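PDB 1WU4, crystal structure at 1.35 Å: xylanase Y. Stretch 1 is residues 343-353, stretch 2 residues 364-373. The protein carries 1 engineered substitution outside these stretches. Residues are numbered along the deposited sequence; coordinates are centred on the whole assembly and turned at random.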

# COMPACT_ATOMS: atom_id res chain seq x y z
N ASN A 343 15.64 1.95 13.75
CA ASN A 343 14.29 2.17 13.26
C ASN A 343 13.34 1.06 13.68
O ASN A 343 12.21 1.33 14.07
CB ASN A 343 14.31 2.32 11.74
CG ASN A 343 14.57 3.74 11.30
OD1 ASN A 343 13.63 4.52 11.11
ND2 ASN A 343 15.84 4.10 11.17
N VAL A 344 13.80 -0.18 13.60
CA VAL A 344 12.96 -1.30 14.01
C VAL A 344 12.67 -1.19 15.51
O VAL A 344 11.55 -1.44 15.95
CB VAL A 344 13.63 -2.66 13.67
CG1 VAL A 344 12.85 -3.81 14.30
CG2 VAL A 344 13.68 -2.83 12.16
N ASP A 345 13.68 -0.80 16.29
CA ASP A 345 13.48 -0.66 17.73
C ASP A 345 12.51 0.48 18.03
O ASP A 345 11.65 0.36 18.92
CB ASP A 345 14.81 -0.37 18.46
CG ASP A 345 15.72 -1.58 18.52
OD1 ASP A 345 15.22 -2.72 18.43
OD2 ASP A 345 16.94 -1.38 18.68
N LEU A 346 12.63 1.58 17.30
CA LEU A 346 11.74 2.72 17.51
C LEU A 346 10.29 2.28 17.29
O LEU A 346 9.41 2.59 18.08
CB LEU A 346 12.09 3.86 16.55
CG LEU A 346 11.21 5.11 16.65
CD1 LEU A 346 11.29 5.70 18.05
CD2 LEU A 346 11.65 6.14 15.61
N PHE A 347 10.07 1.55 16.20
CA PHE A 347 8.74 1.05 15.86
C PHE A 347 8.22 0.12 16.95
O PHE A 347 7.06 0.23 17.37
CB PHE A 347 8.80 0.34 14.50
CG PHE A 347 7.50 -0.28 14.07
CD1 PHE A 347 6.31 0.42 14.15
CD2 PHE A 347 7.48 -1.58 13.55
CE1 PHE A 347 5.11 -0.15 13.71
CE2 PHE A 347 6.29 -2.16 13.11
CZ PHE A 347 5.10 -1.44 13.19
N TRP A 348 9.06 -0.79 17.42
CA TRP A 348 8.64 -1.71 18.47
C TRP A 348 8.20 -0.94 19.71
O TRP A 348 7.24 -1.32 20.39
CB TRP A 348 9.79 -2.66 18.84
CG TRP A 348 9.39 -3.73 19.82
CD1 TRP A 348 9.38 -3.64 21.18
CD2 TRP A 348 8.90 -5.04 19.49
NE1 TRP A 348 8.92 -4.82 21.73
CE2 TRP A 348 8.62 -5.69 20.71
CE3 TRP A 348 8.68 -5.72 18.29
CZ2 TRP A 348 8.13 -7.00 20.77
CZ3 TRP A 348 8.19 -7.03 18.34
CH2 TRP A 348 7.92 -7.65 19.58
N ASN A 349 8.89 0.16 20.00
CA ASN A 349 8.57 0.98 21.17
C ASN A 349 7.51 2.05 20.92
O ASN A 349 7.32 2.94 21.75
CB ASN A 349 9.86 1.62 21.70
CG ASN A 349 10.85 0.59 22.21
OD1 ASN A 349 12.02 0.59 21.83
ND2 ASN A 349 10.38 -0.30 23.08
N THR A 350 6.83 1.95 19.79
CA THR A 350 5.77 2.91 19.45
C THR A 350 4.43 2.19 19.43
O THR A 350 4.20 1.31 18.61
CB THR A 350 6.00 3.53 18.06
OG1 THR A 350 7.26 4.20 18.03
CG2 THR A 350 4.89 4.52 17.73
N PRO A 351 3.52 2.54 20.36
CA PRO A 351 2.21 1.88 20.39
C PRO A 351 1.34 2.31 19.21
O PRO A 351 1.57 3.37 18.61
CB PRO A 351 1.62 2.34 21.72
CG PRO A 351 2.83 2.60 22.57
CD PRO A 351 3.75 3.30 21.60
N VAL A 352 0.35 1.50 18.86
CA VAL A 352 -0.54 1.86 17.77
C VAL A 352 -1.23 3.17 18.17
O VAL A 352 -1.38 3.46 19.35
CB VAL A 352 -1.62 0.78 17.51
CG1 VAL A 352 -0.96 -0.52 17.08
CG2 VAL A 352 -2.46 0.57 18.75
N ARG A 353 -1.63 3.96 17.18
CA ARG A 353 -2.28 5.23 17.45
C ARG A 353 -3.68 5.06 18.00
O ARG A 353 -4.40 4.13 17.64
CB ARG A 353 -2.33 6.08 16.18
CG ARG A 353 -2.92 7.47 16.39
CD ARG A 353 -2.86 8.32 15.13
NE ARG A 353 -3.36 9.67 15.36
CZ ARG A 353 -3.21 10.68 14.50
NH1 ARG A 353 -3.70 11.88 14.80
NH2 ARG A 353 -2.57 10.49 13.36
N LEU A 364 -0.69 1.41 8.18
CA LEU A 364 0.74 1.35 7.89
C LEU A 364 1.45 0.53 8.97
O LEU A 364 2.38 -0.22 8.69
CB LEU A 364 1.33 2.77 7.83
CG LEU A 364 1.25 3.51 6.49
CD1 LEU A 364 -0.13 3.35 5.86
CD2 LEU A 364 1.58 4.97 6.70
N TYR A 365 0.97 0.67 10.21
CA TYR A 365 1.52 -0.03 11.36
C TYR A 365 1.36 -1.55 11.19
O TYR A 365 2.33 -2.30 11.34
CB TYR A 365 0.79 0.45 12.62
CG TYR A 365 1.45 0.11 13.93
CD1 TYR A 365 1.94 1.12 14.76
CD2 TYR A 365 1.52 -1.21 14.39
CE1 TYR A 365 2.47 0.83 16.01
CE2 TYR A 365 2.05 -1.51 15.64
CZ TYR A 365 2.52 -0.49 16.45
OH TYR A 365 3.00 -0.78 17.70
N LEU A 366 0.15 -2.00 10.87
CA LEU A 366 -0.06 -3.44 10.71
C LEU A 366 0.75 -4.00 9.55
O LEU A 366 1.30 -5.09 9.65
CB LEU A 366 -1.55 -3.76 10.54
CG LEU A 366 -1.88 -5.25 10.35
CD1 LEU A 366 -1.30 -6.08 11.49
CD2 LEU A 366 -3.39 -5.44 10.28
N PHE A 367 0.82 -3.27 8.44
CA PHE A 367 1.60 -3.75 7.30
C PHE A 367 3.06 -3.94 7.72
O PHE A 367 3.69 -4.95 7.38
CB PHE A 367 1.53 -2.79 6.12
CG PHE A 367 0.27 -2.91 5.30
CD1 PHE A 367 -0.26 -4.16 4.97
CD2 PHE A 367 -0.37 -1.77 4.83
CE1 PHE A 367 -1.40 -4.27 4.18
CE2 PHE A 367 -1.52 -1.87 4.03
CZ PHE A 367 -2.03 -3.13 3.71
N ALA A 368 3.60 -2.98 8.47
CA ALA A 368 4.98 -3.07 8.93
C ALA A 368 5.17 -4.22 9.91
O ALA A 368 6.20 -4.89 9.90
CB ALA A 368 5.39 -1.76 9.57
N MET A 369 4.17 -4.47 10.76
CA MET A 369 4.25 -5.56 11.72
C MET A 369 4.28 -6.89 10.97
O MET A 369 5.02 -7.80 11.33
CB MET A 369 3.06 -5.53 12.67
CG MET A 369 3.31 -6.22 14.00
SD MET A 369 4.62 -5.40 14.96
CE MET A 369 3.66 -4.34 16.01
N LEU A 370 3.48 -6.99 9.92
CA LEU A 370 3.44 -8.22 9.13
C LEU A 370 4.75 -8.41 8.37
O LEU A 370 5.35 -9.48 8.41
CB LEU A 370 2.27 -8.19 8.14
CG LEU A 370 0.86 -8.26 8.73
CD1 LEU A 370 -0.16 -8.06 7.63
CD2 LEU A 370 0.65 -9.61 9.41
N ALA A 371 5.20 -7.36 7.68
CA ALA A 371 6.43 -7.46 6.90
C ALA A 371 7.69 -7.71 7.73
O ALA A 371 8.51 -8.56 7.38
CB ALA A 371 6.61 -6.19 6.05
N LEU A 372 7.84 -6.98 8.83
CA LEU A 372 9.03 -7.14 9.66
C LEU A 372 9.09 -8.46 10.41
O LEU A 372 10.15 -8.86 10.88
CB LEU A 372 9.14 -5.97 10.64
CG LEU A 372 9.49 -4.63 9.97
CD1 LEU A 372 9.26 -3.49 10.95
CD2 LEU A 372 10.94 -4.64 9.49
N SER A 373 7.95 -9.15 10.52
CA SER A 373 7.90 -10.44 11.21
C SER A 373 7.93 -11.61 10.23
O SER A 373 7.88 -12.77 10.64
CB SER A 373 6.65 -10.53 12.08
OG SER A 373 5.47 -10.53 11.29

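The contact centres on Phe347, whose side chain sits as a knob in a hole formed by Tyr365, Ala368, Met369 and Leu372. Its CA-to-CB bond points sideways, but a t rotamer (chi1 177°) brings the ring against the second helix; the two helix axes come no closer than 11.8 Å, a separation that leaves room between them for a ring. Phe347 CZ lies 3.6 Å from Ala368 CB, a methyl small enough to sit beside the ring tip, and 3.4 Å from Tyr365 O, which lies near the plane of the Phe347 ring. Phe347 CD2 meets Leu372 CD1 at 3.7 Å, and Met369 SD stands obliquely, 5.0 Å from the centroid of the Phe347 ring. Farther out, Val344 CG2 touches Leu372 CD2 at 4.2 Å.

Tyr365 links this apolar centre to the loop. The edge of Phe347 meets one face of its ring (centroids 4.6 Å apart, planes at 61°), while Val352 CG1 covers the opposite face, 3.5 Å from the centroid of the Tyr365 ring and 14° off its normal, a CH-pi contact. At the polar edge, Tyr365 OH donates a hydrogen bond to Thr350 O (2.6 Å), so the phenol combines two apolar faces with a polar tip. Thr350, in the loop, is tied back to the preceding helix: Thr350 OG1 donates to Leu346 O at 2.7 Å. Altogether 443 Å² is buried, counting both sides.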